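PDB 3EZY: Myo-inositol 2-dehydrogenase from Thermotoga maritima, which catalyses the NAD(+)-dependent oxidation of myo-inositol to scyllo-inosose, a step that probably belongs to a myo-inositol degradation pathway. Local coordinates for residues D26-A31 with G48-Y53; G6-G11 with H57-D62. All blocks are in the same frame, centred on the assembly; numbering follows the deposited sequence. Where two conformers were deposited one is given.

Interaction 1. Residues D26-A31 with G48-Y53; sequences DAILYA and GVEKAY
A31 and K51 form a single parallel beta bridge between strands 27-31 and 51-53, whose short axes come within 5.9 Å but diverge by 50°. The pair belongs to a beta-alpha-beta unit of the Rossmann fold, with helix 37-47 as the connection and 51-53 as the outermost strand on this side of the sheet. K51 N donates to Y30 O at 3.1 Å, and A31 CA makes a CA-H...O contact with K51 O at 3.2 Å.

V49, in the loop leading into strand 51-53, packs on L29 through methyls, CG2 to L29 CD2 at 3.6 Å; L29 also touches L47 of the connecting helix. The other V49 methyl, CG1, sits 3.3 Å from Y30 O, the carbonyl that K51 N also reaches.

The Y30 side chain lies instead by D62 and V65. Its CB starts away from 48-53, but CG is anti to the backbone N (chi1 171°), beside the carbonyl carbon, and the ring returns toward E50 and K51. The E50 side chain, bent at chi2, crosses that of Y30 at about a right angle and brings OE2 obliquely to Y30 CD1 at 3.8 Å; the carboxylate and ring planes are 28° apart. K51 runs alongside Y30 in the same direction, its CG 3.6 Å from Y30 OH, which is hydrogen-bonded to N64. An alanine at Y30 would probably leave a gap beside K51 CG and E50 CB and deprive N64 ND2 of its hydroxyl partner. Farther along, the Y53 ring presents its edge to A31, CE2 lying 4.0 Å from A31 CB.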
ATOM      1  N   ASP A  26       9.727 -13.961 -36.436  1.00 51.20           N
ATOM      2  CA  ASP A  26      10.139 -13.398 -37.693  1.00 50.51           C
ATOM      3  C   ASP A  26      11.240 -12.353 -37.516  1.00 48.72           C
ATOM      4  O   ASP A  26      11.297 -11.350 -38.228  1.00 49.21           O
ATOM      5  CB  ASP A  26       8.933 -12.927 -38.484  1.00 51.09           C
ATOM      6  CG  ASP A  26       8.172 -14.095 -39.086  1.00 54.56           C
ATOM      7  OD1 ASP A  26       7.582 -14.885 -38.300  1.00 57.08           O
ATOM      8  OD2 ASP A  26       8.194 -14.245 -40.340  1.00 58.58           O
ATOM      9  N   ALA A  27      12.117 -12.616 -36.546  1.00 46.26           N
ATOM     10  CA  ALA A  27      13.438 -12.026 -36.535  1.00 43.24           C
ATOM     11  C   ALA A  27      14.408 -13.128 -36.095  1.00 41.28           C
ATOM     12  O   ALA A  27      14.125 -13.852 -35.148  1.00 40.84           O
ATOM     13  CB  ALA A  27      13.481 -10.851 -35.578  1.00 43.59           C
ATOM     14  N   ILE A  28      15.524 -13.312 -36.783  1.00 38.40           N
ATOM     15  CA  ILE A  28      16.505 -14.242 -36.227  1.00 36.76           C
ATOM     16  C   ILE A  28      17.867 -13.641 -36.025  1.00 34.02           C
ATOM     17  O   ILE A  28      18.292 -12.754 -36.757  1.00 33.16           O
ATOM     18  CB  ILE A  28      16.712 -15.575 -37.011  1.00 37.92           C
ATOM     19  CG1 ILE A  28      17.363 -15.338 -38.381  1.00 38.89           C
ATOM     20  CG2 ILE A  28      15.429 -16.437 -37.065  1.00 39.66           C
ATOM     21  CD1 ILE A  28      18.295 -16.453 -38.749  1.00 41.62           C
ATOM     22  N   LEU A  29      18.550 -14.182 -35.035  1.00 31.44           N
ATOM     23  CA  LEU A  29      19.944 -13.852 -34.793  1.00 30.33           C
ATOM     24  C   LEU A  29      20.802 -14.584 -35.825  1.00 29.74           C
ATOM     25  O   LEU A  29      21.003 -15.782 -35.711  1.00 28.18           O
ATOM     26  CB  LEU A  29      20.356 -14.317 -33.407  1.00 29.60           C
ATOM     27  CG  LEU A  29      21.806 -14.003 -33.012  1.00 29.66           C
ATOM     28  CD1 LEU A  29      22.090 -12.487 -33.020  1.00 22.84           C
ATOM     29  CD2 LEU A  29      22.020 -14.554 -31.643  1.00 28.03           C
ATOM     30  N   TYR A  30      21.310 -13.848 -36.810  1.00 28.73           N
ATOM     31  CA  TYR A  30      22.067 -14.452 -37.898  1.00 27.64           C
ATOM     32  C   TYR A  30      23.559 -14.312 -37.685  1.00 26.80           C
ATOM     33  O   TYR A  30      24.323 -15.201 -38.073  1.00 27.01           O
ATOM     34  CB  TYR A  30      21.675 -13.834 -39.244  1.00 27.21           C
ATOM     35  CG  TYR A  30      22.562 -14.248 -40.394  1.00 26.06           C
ATOM     36  CD1 TYR A  30      22.347 -15.441 -41.059  1.00 30.42           C
ATOM     37  CD2 TYR A  30      23.614 -13.452 -40.812  1.00 28.66           C
ATOM     38  CE1 TYR A  30      23.149 -15.833 -42.107  1.00 30.23           C
ATOM     39  CE2 TYR A  30      24.424 -13.836 -41.854  1.00 28.54           C
ATOM     40  CZ  TYR A  30      24.180 -15.025 -42.501  1.00 31.36           C
ATOM     41  OH  TYR A  30      24.981 -15.417 -43.563  1.00 34.84           O
ATOM     42  N   ALA A  31      23.983 -13.177 -37.136  1.00 25.32           N
ATOM     43  CA  ALA A  31      25.417 -12.905 -36.967  1.00 24.25           C
ATOM     44  C   ALA A  31      25.715 -12.180 -35.675  1.00 23.86           C
ATOM     45  O   ALA A  31      24.929 -11.364 -35.212  1.00 23.16           O
ATOM     46  CB  ALA A  31      25.969 -12.089 -38.152  1.00 23.15           C
ATOM     47  N   GLY A  48      23.869 -20.893 -31.087  1.00 35.79           N
ATOM     48  CA  GLY A  48      23.710 -21.486 -32.425  1.00 35.27           C
ATOM     49  C   GLY A  48      23.647 -20.436 -33.529  1.00 34.84           C
ATOM     50  O   GLY A  48      22.753 -20.465 -34.355  1.00 35.29           O
ATOM     51  N   VAL A  49      24.577 -19.486 -33.537  1.00 33.35           N
ATOM     52  CA  VAL A  49      24.517 -18.398 -34.514  1.00 32.73           C
ATOM     53  C   VAL A  49      25.254 -18.818 -35.782  1.00 32.69           C
ATOM     54  O   VAL A  49      26.337 -19.360 -35.703  1.00 33.61           O
ATOM     55  CB  VAL A  49      25.172 -17.092 -33.968  1.00 31.77           C
ATOM     56  CG1 VAL A  49      24.883 -15.934 -34.883  1.00 30.86           C
ATOM     57  CG2 VAL A  49      24.682 -16.803 -32.566  1.00 31.73           C
ATOM     58  N   GLU A  50      24.682 -18.530 -36.937  1.00 33.37           N
ATOM     59  CA  GLU A  50      25.333 -18.825 -38.222  1.00 34.26           C
ATOM     60  C   GLU A  50      26.730 -18.237 -38.434  1.00 33.03           C
ATOM     61  O   GLU A  50      27.643 -18.956 -38.848  1.00 32.69           O
ATOM     62  CB  GLU A  50      24.453 -18.363 -39.374  1.00 35.16           C
ATOM     63  CG  GLU A  50      23.733 -19.499 -40.020  1.00 40.57           C
ATOM     64  CD  GLU A  50      22.256 -19.508 -39.733  1.00 46.90           C
ATOM     65  OE1 GLU A  50      21.608 -20.464 -40.185  1.00 52.26           O
ATOM     66  OE2 GLU A  50      21.739 -18.574 -39.082  1.00 49.29           O
ATOM     67  N   LYS A  51      26.874 -16.929 -38.208  1.00 30.67           N
ATOM     68  CA  LYS A  51      28.121 -16.233 -38.496  1.00 29.84           C
ATOM     69  C   LYS A  51      28.647 -15.487 -37.262  1.00 29.43           C
ATOM     70  O   LYS A  51      27.894 -14.821 -36.541  1.00 29.37           O
ATOM     71  CB  LYS A  51      27.891 -15.218 -39.619  1.00 29.47           C
ATOM     72  CG  LYS A  51      27.471 -15.851 -40.933  1.00 31.13           C
ATOM     73  CD  LYS A  51      28.601 -16.729 -41.527  1.00 32.20           C
ATOM     74  CE  LYS A  51      29.977 -16.082 -41.331  1.00 35.18           C
ATOM     75  NZ  LYS A  51      31.095 -16.827 -41.989  1.00 39.35           N
ATOM     76  N   ALA A  52      29.941 -15.565 -37.030  1.00 28.29           N
ATOM     77  CA  ALA A  52      30.527 -14.790 -35.964  1.00 27.63           C
ATOM     78  C   ALA A  52      31.679 -14.044 -36.583  1.00 27.32           C
ATOM     79  O   ALA A  52      32.524 -14.651 -37.219  1.00 27.37           O
ATOM     80  CB  ALA A  52      31.012 -15.719 -34.843  1.00 27.60           C
ATOM     81  N   TYR A  53      31.730 -12.733 -36.402  1.00 27.18           N
ATOM     82  CA  TYR A  53      32.760 -11.912 -37.032  1.00 27.63           C
ATOM     83  C   TYR A  53      33.595 -11.147 -36.024  1.00 28.54           C
ATOM     84  O   TYR A  53      33.048 -10.417 -35.188  1.00 27.97           O
ATOM     85  CB  TYR A  53      32.096 -10.882 -37.961  1.00 27.33           C
ATOM     86  CG  TYR A  53      31.385 -11.456 -39.158  1.00 27.34           C
ATOM     87  CD1 TYR A  53      32.112 -11.963 -40.251  1.00 30.54           C
ATOM     88  CD2 TYR A  53      30.008 -11.440 -39.242  1.00 28.32           C
ATOM     89  CE1 TYR A  53      31.467 -12.466 -41.376  1.00 31.36           C
ATOM     90  CE2 TYR A  53      29.349 -11.950 -40.354  1.00 29.00           C
ATOM     91  CZ  TYR A  53      30.093 -12.461 -41.422  1.00 31.33           C
ATOM     92  OH  TYR A  53      29.455 -12.957 -42.545  1.00 32.55           O
TER

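Interaction 2. Residues G6-G11 with H57-D62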
ATOM      1  N   GLY A   6      22.020  -8.756 -37.158  1.00 23.87           N
ATOM      2  CA  GLY A   6      23.386  -8.883 -36.650  1.00 22.70           C
ATOM      3  C   GLY A   6      23.575  -8.019 -35.399  1.00 22.98           C
ATOM      4  O   GLY A   6      23.139  -6.878 -35.344  1.00 23.00           O
ATOM      5  N   VAL A   7      24.214  -8.581 -34.379  1.00 21.92           N
ATOM      6  CA  VAL A   7      24.470  -7.875 -33.141  1.00 21.25           C
ATOM      7  C   VAL A   7      25.965  -7.614 -32.981  1.00 21.63           C
ATOM      8  O   VAL A   7      26.774  -8.539 -33.040  1.00 22.38           O
ATOM      9  CB  VAL A   7      23.978  -8.702 -31.913  1.00 20.48           C
ATOM     10  CG1 VAL A   7      24.245  -7.939 -30.598  1.00 19.35           C
ATOM     11  CG2 VAL A   7      22.491  -9.024 -32.045  1.00 18.98           C
ATOM     12  N   ILE A   8      26.348  -6.353 -32.839  1.00 21.54           N
ATOM     13  CA  ILE A   8      27.738  -6.018 -32.588  1.00 20.98           C
ATOM     14  C   ILE A   8      27.948  -5.674 -31.115  1.00 21.99           C
ATOM     15  O   ILE A   8      27.270  -4.786 -30.561  1.00 20.55           O
ATOM     16  CB  ILE A   8      28.178  -4.807 -33.428  1.00 21.87           C
ATOM     17  CG1 ILE A   8      27.984  -5.119 -34.906  1.00 20.88           C
ATOM     18  CG2 ILE A   8      29.639  -4.455 -33.139  1.00 19.93           C
ATOM     19  CD1 ILE A   8      28.216  -3.907 -35.791  1.00 22.64           C
ATOM     20  N   GLY A   9      28.883  -6.364 -30.463  1.00 21.96           N
ATOM     21  CA  GLY A   9      29.156  -6.069 -29.060  1.00 22.29           C
ATOM     22  C   GLY A   9      28.385  -7.046 -28.188  1.00 23.10           C
ATOM     23  O   GLY A   9      27.169  -7.026 -28.128  1.00 23.78           O
ATOM     24  N   LEU A  10      29.102  -7.934 -27.514  1.00 23.63           N
ATOM     25  CA  LEU A  10      28.437  -8.924 -26.689  1.00 24.01           C
ATOM     26  C   LEU A  10      28.749  -8.657 -25.218  1.00 24.48           C
ATOM     27  O   LEU A  10      29.215  -9.539 -24.501  1.00 25.28           O
ATOM     28  CB  LEU A  10      28.874 -10.320 -27.090  1.00 22.95           C
ATOM     29  CG  LEU A  10      28.521 -10.752 -28.504  1.00 25.77           C
ATOM     30  CD1 LEU A  10      29.282 -12.074 -28.815  1.00 26.47           C
ATOM     31  CD2 LEU A  10      27.026 -10.898 -28.745  1.00 23.85           C
ATOM     32  N   GLY A  11      28.536  -7.409 -24.815  1.00 24.51           N
ATOM     33  CA  GLY A  11      28.642  -7.014 -23.438  1.00 24.67           C
ATOM     34  C   GLY A  11      27.314  -7.371 -22.794  1.00 24.67           C
ATOM     35  O   GLY A  11      26.514  -8.138 -23.318  1.00 23.70           O
ATOM     36  N   HIS A  57      32.697  -4.622 -39.313  1.00 26.45           N
ATOM     37  CA  HIS A  57      32.472  -4.158 -40.700  1.00 27.17           C
ATOM     38  C   HIS A  57      32.138  -5.309 -41.639  1.00 27.43           C
ATOM     39  O   HIS A  57      31.306  -5.172 -42.525  1.00 26.89           O
ATOM     40  CB  HIS A  57      33.661  -3.350 -41.203  1.00 27.53           C
ATOM     41  CG  HIS A  57      33.757  -2.003 -40.569  1.00 29.98           C
ATOM     42  ND1 HIS A  57      32.997  -0.933 -40.999  1.00 28.64           N
ATOM     43  CD2 HIS A  57      34.474  -1.561 -39.505  1.00 30.45           C
ATOM     44  CE1 HIS A  57      33.259   0.119 -40.242  1.00 30.19           C
ATOM     45  NE2 HIS A  57      34.153  -0.232 -39.330  1.00 32.24           N
ATOM     46  N   GLU A  58      32.772  -6.456 -41.416  1.00 28.27           N
ATOM     47  CA  GLU A  58      32.365  -7.681 -42.094  0.70 28.51           C
ATOM     48  C   GLU A  58      30.917  -8.072 -41.755  1.00 27.83           C
ATOM     49  O   GLU A  58      30.180  -8.584 -42.602  1.00 26.54           O
ATOM     50  CB  GLU A  58      33.311  -8.826 -41.752  0.70 29.45           C
ATOM     51  CG  GLU A  58      34.781  -8.565 -42.122  0.70 33.81           C
ATOM     52  CD  GLU A  58      34.987  -8.204 -43.595  0.70 39.56           C
ATOM     53  OE1 GLU A  58      34.052  -8.383 -44.403  0.70 41.21           O
ATOM     54  OE2 GLU A  58      36.098  -7.736 -43.949  0.70 43.10           O
ATOM     55  N   LEU A  59      30.503  -7.876 -40.502  1.00 26.99           N
ATOM     56  CA  LEU A  59      29.103  -8.138 -40.166  1.00 24.33           C
ATOM     57  C   LEU A  59      28.159  -7.193 -40.944  1.00 24.23           C
ATOM     58  O   LEU A  59      27.148  -7.597 -41.557  1.00 23.16           O
ATOM     59  CB  LEU A  59      28.886  -8.028 -38.621  1.00 24.35           C
ATOM     60  CG  LEU A  59      27.447  -8.316 -38.131  1.00 22.07           C
ATOM     61  CD1 LEU A  59      27.406  -8.949 -36.717  1.00 17.12           C
ATOM     62  CD2 LEU A  59      26.547  -7.052 -38.205  1.00 22.26           C
ATOM     63  N   ILE A  60      28.445  -5.911 -40.883  1.00 24.04           N
ATOM     64  CA  ILE A  60      27.612  -4.924 -41.553  1.00 24.35           C
ATOM     65  C   ILE A  60      27.502  -5.151 -43.070  1.00 25.77           C
ATOM     66  O   ILE A  60      26.447  -4.917 -43.661  1.00 25.23           O
ATOM     67  CB  ILE A  60      28.157  -3.514 -41.256  1.00 24.25           C
ATOM     68  CG1 ILE A  60      27.889  -3.179 -39.776  1.00 23.38           C
ATOM     69  CG2 ILE A  60      27.592  -2.484 -42.244  1.00 23.23           C
ATOM     70  CD1 ILE A  60      28.792  -2.124 -39.214  1.00 21.47           C
ATOM     71  N   GLU A  61      28.586  -5.598 -43.698  1.00 27.01           N
ATOM     72  CA  GLU A  61      28.619  -5.795 -45.171  1.00 28.26           C
ATOM     73  C   GLU A  61      28.055  -7.155 -45.598  1.00 28.51           C
ATOM     74  O   GLU A  61      27.748  -7.373 -46.768  1.00 28.11           O
ATOM     75  CB  GLU A  61      30.049  -5.560 -45.703  1.00 28.25           C
ATOM     76  CG  GLU A  61      30.521  -4.088 -45.578  1.00 32.77           C
ATOM     77  CD  GLU A  61      32.043  -3.940 -45.541  1.00 38.77           C
ATOM     78  OE1 GLU A  61      32.748  -4.792 -46.120  1.00 42.37           O
ATOM     79  OE2 GLU A  61      32.551  -2.971 -44.940  1.00 38.37           O
ATOM     80  N   ASP A  62      27.880  -8.068 -44.639  1.00 28.53           N
ATOM     81  CA  ASP A  62      27.246  -9.354 -44.942  1.00 28.40           C
ATOM     82  C   ASP A  62      25.876  -9.160 -45.580  1.00 29.09           C
ATOM     83  O   ASP A  62      24.997  -8.560 -44.964  1.00 29.05           O
ATOM     84  CB  ASP A  62      27.094 -10.152 -43.645  1.00 28.50           C
ATOM     85  CG  ASP A  62      26.676 -11.605 -43.889  1.00 27.77           C
ATOM     86  OD1 ASP A  62      25.851 -11.868 -44.790  1.00 25.78           O
ATOM     87  OD2 ASP A  62      27.173 -12.489 -43.160  1.00 28.13           O
TER
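L59, on the inward side of helix 57-61, packs against G6, V7 and I8 of strand 6-8. The helix runs nearly antiparallel to the strand, at 159°, with the short axes 9.1 Å apart. No hydrogen bond joins the two segments, so the interface rests on van der Waals contact among buried residues.

The contacts of side chain on backbone all come from L59. Its CG is anti to the backbone N (chi1 -179°), and beyond it the two methyls fork over the strand. CD2 meets the CA of G6 at 4.0 Å, while CD1 rests 3.8 Å from V7 O. That G6 is a glycine makes this approach possible: a CB built there would point at the helix and stand only 2.6 Å from L59 CD2, a clash.

The contacts between side chains are aliphatic and centre on I8, whose CB points toward the helix. I8 CG1 touches L59 CD2 at 4.1 Å. I8 CD1 then reaches I60 CD1 at 3.9 Å, the two isoleucines crossing at about a right angle. L80 of helix 77-86 touches both I8 and I60 and extends this apolar layer.

Polar interactions lie within the segments or lead out of them. E61 N bonds to H57 O at 3.0 Å in the last turn of the helix, and D62 OD1 accepts N64 N just beyond it. At the other end, G11 occupies the N-cap position before helix 12-20, and L10 N bonds to D34 OD2. Strand 3-8 running through a turn with G9, G11 and G14 into helix 12-20 is consistent with the GxGxxG dinucleotide-binding motif; helix 57-61 packs on that first strand as one of the helices flanking the Rossmann sheet.

The centres of interactions 1 and 2 lie about 10 Å apart, both contacts involve the same parallel sheet, and both segments of interaction 1 fall between 6-11 and 57-62 in sequence. Strands 27-33 and 3-8 are neighbours, joined where V7 N lies 3.0 Å from A31 O, a probable hydrogen bond. Strand 51-53 leads directly into helix 56-61, and Y53 CD2 packs 3.5 Å from L59 CA. Y53 OH is also paired with D62 OD2, although their 2.4 Å separation makes the exact length doubtful. Through 6-11, interaction 2 reaches the glycine turn expected to hold NAD; interaction 1 lies at the sheet edge, where strand 27-33 separates strand 51-53 from strand 3-8.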